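Local coordinates for protein putative D-lactate dehydrogenase (Chlamydomonas reinhardtii, PDB 4ZGS) that acts as the chloroplast pyruvate reductase of a green alga, probably reducing pyruvate to D-lactate with a nicotinamide cofactor, at residues 44-47 and 48-51; 252-255 and 256-259; 25-28 and 29-32. All coordinates share one frame; numbering follows the deposited sequence.

All three contacts are local, made between neighbouring turns of one stretch of chain, and none touches another. Contacts 1 and 3 lie on the same side of the chain's centre, their own centres about 24 Å apart, and both pack against helix 341-359. Contact 2 is in the other half, its centre about 43 Å from that of contact 1, just ahead of strand 261-265 of the six-stranded parallel sheet. Contact 1 is partly buried and brings aromatic and aliphatic side chains together. Contact 2 is also partly buried, but there a turn of backbone bonds carries most of the polar contact. Contact 3 is a surface helix start, dominated by main-chain bonds.

Contact 1: 44-47 and 48-51; sequences QYVK and DFLA
Asp48 N, Phe49 N and Leu50 N each bond to the carbonyl four residues back, on Gln44, Tyr45 and Val46, and the bond from Phe49 N to Tyr45 O (2.9 Å) is close to straight at 165°. Val46 O also takes a weak second bond from Ala51 N at 3.4 Å, where the helix widens into a pi-type turn. Tyr45 and Phe49 stand side by side and point the same way. Their ring planes are only 10° apart but slid so far that they barely overlap, and Tyr45 CE1 meets Phe49 CE2 at 4.0 Å. An edge of the Phe49 ring lies against the main chain, with CD2 3.1 Å from Tyr45 O. Val46 turns CG1 anti to its own nitrogen (chi1 -174°), which lays it alongside Leu50, 3.8 Å from CD2. Gln44 OE1 and Asp48 OD1 approach to 3.4 Å, but both are acceptors and no bond joins them. Lys47 sends its ammonium to Glu65 in a salt bridge. Phe49 and Leu50 also pack on helix 341-359, at Cys348 among others, while Tyr45 N makes a weak hydrogen bond to Ser169 OG of the second subunit. This is the opening of the helix in a beta-alpha-beta crossover, strand 36-39, helix 44-57, strand 60-63, in the five-stranded parallel sheet.

Contact 2: 252-255 and 256-259; sequences ESIQ and KMKK
Lys256 bends at chi3 (-62°) and folds back over Ser253, while Met257 sets CG opposite its own carbonyl carbon (chi1 -63°), which turns its thioether toward Ile254. The lysine touches with its methylene groups: CE lies 3.7 Å from Ser253 CA, and CB sits 3.3 Å from Ser253 O. Its ammonium goes on to a salt bridge with Asp226. The serine hydroxyl is engaged elsewhere as well, hydrogen-bonded to Leu248 O. With both polar ends occupied in this way, the two side chains meet through carbon, Lys256 CE against Ser253 CB.

Met257 comes in beside the main chain of Ile254. Its CB is 3.4 Å from Ile254 O and its SD 4.0 Å from Ile254 CA, with the sulfur also 4.4 Å from Ile254 CG1, a loose apolar contact between two buried residues. A serine in place of Met257 has no thioether to lay beside Ile254, and would probably leave a gap against its CA and CG1.

The backbone carries the stronger bonds. Lys256 N donates to Ser253 O at 3.0 Å, and Met257 N to Ile254 O at 3.1 Å with a fairly straight 153°. Both bonds reach back only three residues. Ile254 O is gripped a second time by Gln285 NE2, which also bonds Met257 O; one side-chain amide thus bridges the first and last residues of the turn. Ile254 to Met257 form a type I beta turn that ends the short helix 251-254 and leads the chain toward strand 261-265, within the NAD-binding domain of Rossmann type.

Contact 3: 25-28 and 29-32; sequences TPQE and AAKV
Thr25 and Ala29 join across the first turn of helix 26-33, the first helix of the modelled chain, which comes just before strand 36-39 of the five-stranded parallel sheet. Ala29 N lies 2.9 Å from Thr25 O and 3.0 Å from Pro26 O, but it is shared between the two carbonyls and each bond is weak. From there the helix settles into regular bonds. Ala30 N donates to Pro26 O at 3.2 Å, and Lys31 N to Gln27 O at 3.0 Å with a straighter angle of 156°. The next bond in the series, from Val32 N to Glu28 O, is less certain because the position of that oxygen is in doubt. Pro26 has no N-H to give, and it stands in the first turn, where a helix asks for none.

Side chains add little across the two segments. Ala29 CB rests 3.2 Å from Thr25 O. Gln27, trans at chi1 (-179°), bends at chi2 (60°) and swings its amide round until NE2 is 4.2 Å from Ala30 CB. Lys31 begins with CB beside Gln27 O, 3.7 Å away, and then runs out as an extended chain.

The outward partners place the helix in the fold. Val32, the buried residue of the group, packs on Phe58, Val359 and Leu360, and Lys31 also touches Val359, so this end of the helix lies against the close of helix 341-359, the loop behind it and the loop after helix 44-57. Glu28 packs on Leu360, and its OE1 makes a long, weak ion pair with Arg362. The chemistry is thus largely that of the main chain: backbone bonds hold the turn together, and the contacts of Val32, with those of Lys31 and Glu28, lay it against the rest of the chain, while most of the helix's other side chains here are exposed.

Contact 1: 44-47 and 48-51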
loop_
_atom_site.group_PDB
_atom_site.type_symbol
_atom_site.label_atom_id
_atom_site.label_comp_id
_atom_site.label_asym_id
_atom_site.label_seq_id
_atom_site.Cartn_x
_atom_site.Cartn_y
_atom_site.Cartn_z
ATOM N N GLN A 44 12.827 9.769 15.969
ATOM C CA GLN A 44 11.869 9.461 17.016
ATOM C C GLN A 44 12.310 8.299 17.942
ATOM O O GLN A 44 12.008 8.325 19.127
ATOM C CB GLN A 44 10.501 9.159 16.440
ATOM C CG GLN A 44 9.441 9.296 17.510
ATOM C CD GLN A 44 9.535 10.637 18.218
ATOM O OE1 GLN A 44 9.738 10.696 19.429
ATOM N NE2 GLN A 44 9.399 11.724 17.461
ATOM N N TYR A 45 12.949 7.269 17.390
ATOM C CA TYR A 45 13.252 6.073 18.168
ATOM C C TYR A 45 14.381 6.340 19.177
ATOM O O TYR A 45 14.401 5.760 20.268
ATOM C CB TYR A 45 13.595 4.887 17.242
ATOM C CG TYR A 45 15.044 4.787 16.764
ATOM C CD1 TYR A 45 15.973 4.002 17.457
ATOM C CD2 TYR A 45 15.485 5.474 15.614
ATOM C CE1 TYR A 45 17.297 3.886 17.020
ATOM C CE2 TYR A 45 16.814 5.374 15.169
ATOM C CZ TYR A 45 17.713 4.570 15.878
ATOM O OH TYR A 45 19.025 4.443 15.462
ATOM N N VAL A 46 15.283 7.241 18.794
ATOM C CA VAL A 46 16.384 7.669 19.637
ATOM C C VAL A 46 15.859 8.509 20.791
ATOM O O VAL A 46 16.342 8.401 21.910
ATOM C CB VAL A 46 17.432 8.476 18.839
ATOM C CG1 VAL A 46 18.654 8.779 19.727
ATOM C CG2 VAL A 46 17.832 7.730 17.575
ATOM N N LYS A 47 14.876 9.357 20.512
ATOM C CA LYS A 47 14.224 10.094 21.579
ATOM C C LYS A 47 13.574 9.098 22.518
ATOM O O LYS A 47 13.634 9.239 23.724
ATOM C CB LYS A 47 13.189 11.088 21.056
ATOM C CG LYS A 47 13.744 12.267 20.267
ATOM C CD LYS A 47 12.603 13.077 19.643
ATOM C CE LYS A 47 13.091 14.331 18.889
ATOM N NZ LYS A 47 11.942 15.262 18.551
ATOM N N ASP A 48 12.891 8.118 21.968
ATOM C CA ASP A 48 12.198 7.165 22.812
ATOM C C ASP A 48 13.148 6.362 23.742
ATOM O O ASP A 48 12.895 6.274 24.924
ATOM C CB ASP A 48 11.358 6.216 21.956
ATOM C CG ASP A 48 10.214 6.936 21.204
ATOM O OD1 ASP A 48 9.789 8.045 21.609
ATOM O OD2 ASP A 48 9.716 6.366 20.207
ATOM N N PHE A 49 14.170 5.711 23.182
ATOM C CA PHE A 49 15.005 4.801 23.950
ATOM C C PHE A 49 16.167 5.527 24.670
ATOM O O PHE A 49 16.621 5.066 25.696
ATOM C CB PHE A 49 15.531 3.656 23.065
ATOM C CG PHE A 49 16.923 3.878 22.472
ATOM C CD1 PHE A 49 18.078 3.365 23.114
ATOM C CD2 PHE A 49 17.090 4.579 21.279
ATOM C CE1 PHE A 49 19.372 3.546 22.563
ATOM C CE2 PHE A 49 18.381 4.768 20.722
ATOM C CZ PHE A 49 19.515 4.248 21.367
ATOM N N LEU A 50 16.651 6.643 24.132
ATOM C CA LEU A 50 17.930 7.191 24.591
ATOM C C LEU A 50 17.771 8.422 25.507
ATOM O O LEU A 50 18.337 8.449 26.603
ATOM C CB LEU A 50 18.845 7.535 23.413
ATOM C CG LEU A 50 20.289 7.922 23.764
ATOM C CD1 LEU A 50 20.952 6.960 24.856
ATOM C CD2 LEU A 50 21.157 7.988 22.515
ATOM N N ALA A 51 17.086 9.456 25.024
ATOM C CA ALA A 51 16.976 10.753 25.718
ATOM C C ALA A 51 16.558 10.691 27.194
ATOM O O ALA A 51 17.098 11.410 28.023
ATOM C CB ALA A 51 16.003 11.684 24.937
#

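Contact 2: 252-255 and 256-259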
loop_
_atom_site.group_PDB
_atom_site.type_symbol
_atom_site.label_atom_id
_atom_site.label_comp_id
_atom_site.label_asym_id
_atom_site.label_seq_id
_atom_site.Cartn_x
_atom_site.Cartn_y
_atom_site.Cartn_z
ATOM N N GLU A 252 27.275 -18.945 -9.134
ATOM C CA GLU A 252 27.699 -20.338 -9.115
ATOM C C GLU A 252 27.150 -21.107 -7.933
ATOM O O GLU A 252 26.540 -22.163 -8.108
ATOM C CB GLU A 252 29.228 -20.428 -9.104
ATOM C CG GLU A 252 29.886 -20.071 -10.436
ATOM C CD GLU A 252 29.728 -18.597 -10.801
ATOM O OE1 GLU A 252 29.257 -17.816 -9.947
ATOM O OE2 GLU A 252 30.045 -18.225 -11.953
ATOM N N SER A 253 27.341 -20.568 -6.732
ATOM C CA SER A 253 26.959 -21.302 -5.538
ATOM C C SER A 253 25.457 -21.463 -5.500
ATOM O O SER A 253 24.937 -22.436 -4.936
ATOM C CB SER A 253 27.470 -20.623 -4.259
ATOM O OG SER A 253 27.057 -19.282 -4.152
ATOM N N ILE A 254 24.754 -20.533 -6.124
ATOM C CA ILE A 254 23.305 -20.616 -6.114
ATOM C C ILE A 254 22.808 -21.864 -6.855
ATOM O O ILE A 254 21.813 -22.466 -6.447
ATOM C CB ILE A 254 22.674 -19.355 -6.709
ATOM C CG1 ILE A 254 22.711 -18.231 -5.658
ATOM C CG2 ILE A 254 21.248 -19.633 -7.087
ATOM C CD1 ILE A 254 22.223 -16.895 -6.132
ATOM N N GLN A 255 23.509 -22.282 -7.907
ATOM C CA GLN A 255 23.095 -23.480 -8.641
ATOM C C GLN A 255 23.400 -24.754 -7.859
ATOM O O GLN A 255 22.945 -25.824 -8.246
ATOM C CB GLN A 255 23.731 -23.539 -10.033
ATOM C CG GLN A 255 23.258 -22.407 -10.940
ATOM C CD GLN A 255 21.725 -22.290 -11.015
ATOM O OE1 GLN A 255 21.020 -23.291 -11.179
ATOM N NE2 GLN A 255 21.213 -21.064 -10.870
ATOM N N LYS A 256 24.199 -24.647 -6.795
ATOM C CA LYS A 256 24.451 -25.780 -5.896
ATOM C C LYS A 256 23.335 -25.952 -4.871
ATOM O O LYS A 256 23.248 -26.986 -4.219
ATOM C CB LYS A 256 25.781 -25.628 -5.158
ATOM C CG LYS A 256 27.011 -25.750 -6.039
ATOM C CD LYS A 256 28.275 -25.771 -5.198
ATOM C CE LYS A 256 28.427 -24.473 -4.425
ATOM N NZ LYS A 256 29.735 -24.386 -3.718
ATOM N N MET A 257 22.492 -24.940 -4.712
ATOM C CA MET A 257 21.421 -25.013 -3.735
ATOM C C MET A 257 20.271 -25.869 -4.224
ATOM O O MET A 257 20.279 -26.354 -5.352
ATOM C CB MET A 257 20.917 -23.622 -3.388
ATOM C CG MET A 257 21.969 -22.778 -2.743
ATOM S SD MET A 257 21.465 -21.046 -2.565
ATOM C CE MET A 257 20.451 -21.158 -1.099
ATOM N N LYS A 258 19.284 -26.037 -3.354
ATOM C CA LYS A 258 18.113 -26.859 -3.624
ATOM C C LYS A 258 16.975 -26.018 -4.201
ATOM O O LYS A 258 16.609 -24.973 -3.633
ATOM C CB LYS A 258 17.675 -27.554 -2.338
ATOM C CG LYS A 258 16.624 -28.607 -2.530
ATOM C CD LYS A 258 16.318 -29.351 -1.227
ATOM C CE LYS A 258 14.825 -29.486 -1.084
ATOM N NZ LYS A 258 14.434 -30.189 0.142
ATOM N N LYS A 259 16.418 -26.464 -5.326
ATOM C CA LYS A 259 15.411 -25.685 -6.026
ATOM C C LYS A 259 14.244 -25.303 -5.137
ATOM O O LYS A 259 13.568 -26.153 -4.588
ATOM C CB LYS A 259 14.890 -26.442 -7.252
ATOM C CG LYS A 259 13.810 -25.661 -8.021
ATOM C CD LYS A 259 13.678 -26.122 -9.469
ATOM C CE LYS A 259 12.749 -25.212 -10.282
ATOM N NZ LYS A 259 12.684 -25.749 -11.673
#

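Contact 3: 25-28 and 29-32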
loop_
_atom_site.group_PDB
_atom_site.type_symbol
_atom_site.label_atom_id
_atom_site.label_comp_id
_atom_site.label_asym_id
_atom_site.label_seq_id
_atom_site.Cartn_x
_atom_site.Cartn_y
_atom_site.Cartn_z
ATOM N N THR A 25 29.046 5.749 44.519
ATOM C CA THR A 25 29.014 6.506 43.271
ATOM C C THR A 25 28.285 7.850 43.393
ATOM O O THR A 25 27.924 8.437 42.388
ATOM C CB THR A 25 28.312 5.655 42.148
ATOM O OG1 THR A 25 28.780 4.301 42.195
ATOM C CG2 THR A 25 28.547 6.211 40.743
ATOM N N PRO A 26 28.101 8.376 44.619
ATOM C CA PRO A 26 27.326 9.628 44.657
ATOM C C PRO A 26 28.083 10.814 44.057
ATOM O O PRO A 26 27.577 11.527 43.172
ATOM C CB PRO A 26 27.082 9.843 46.143
ATOM C CG PRO A 26 28.280 9.203 46.808
ATOM C CD PRO A 26 28.740 8.078 45.917
ATOM N N GLN A 27 29.281 11.051 44.593
ATOM C CA GLN A 27 30.149 12.099 44.077
ATOM C C GLN A 27 30.531 11.854 42.615
ATOM O O GLN A 27 30.585 12.788 41.806
ATOM C CB GLN A 27 31.423 12.255 44.911
ATOM C CG GLN A 27 32.281 13.374 44.336
ATOM C CD GLN A 27 31.554 14.716 44.332
ATOM O OE1 GLN A 27 30.646 14.947 45.138
ATOM N NE2 GLN A 27 31.846 15.540 43.325
ATOM N N GLU A 28 30.799 10.597 42.277
ATOM C CA GLU A 28 31.088 10.257 40.895
ATOM C C GLU A 28 29.907 10.512 40.005
ATOM O O GLU A 28 30.078 10.709 38.807
ATOM C CB GLU A 28 31.485 8.791 40.761
ATOM C CG GLU A 28 32.650 8.372 41.644
ATOM C CD GLU A 28 32.529 6.928 42.098
ATOM O OE1 GLU A 28 32.556 6.031 41.220
ATOM O OE2 GLU A 28 32.387 6.697 43.322
ATOM N N ALA A 29 28.707 10.525 40.577
ATOM C CA ALA A 29 27.537 10.815 39.754
ATOM C C ALA A 29 27.437 12.308 39.457
ATOM O O ALA A 29 27.043 12.706 38.370
ATOM C CB ALA A 29 26.266 10.303 40.429
ATOM N N ALA A 30 27.868 13.133 40.401
ATOM C CA ALA A 30 27.815 14.572 40.205
ATOM C C ALA A 30 28.868 15.004 39.212
ATOM O O ALA A 30 28.636 15.892 38.383
ATOM C CB ALA A 30 28.017 15.304 41.544
ATOM N N LYS A 31 30.007 14.317 39.254
ATOM C CA LYS A 31 31.073 14.605 38.320
ATOM C C LYS A 31 30.662 14.109 36.927
ATOM O O LYS A 31 30.853 14.818 35.930
ATOM C CB LYS A 31 32.385 13.982 38.788
ATOM C CG LYS A 31 33.523 14.067 37.777
ATOM C CD LYS A 31 34.822 13.530 38.374
ATOM C CE LYS A 31 35.988 13.564 37.382
ATOM N NZ LYS A 31 37.219 12.967 38.013
ATOM N N VAL A 32 30.045 12.931 36.860
ATOM C CA VAL A 32 29.579 12.417 35.572
ATOM C C VAL A 32 28.495 13.334 35.010
ATOM O O VAL A 32 28.504 13.664 33.827
ATOM C CB VAL A 32 29.017 11.000 35.686
ATOM C CG1 VAL A 32 28.232 10.624 34.398
ATOM C CG2 VAL A 32 30.135 10.004 36.003
#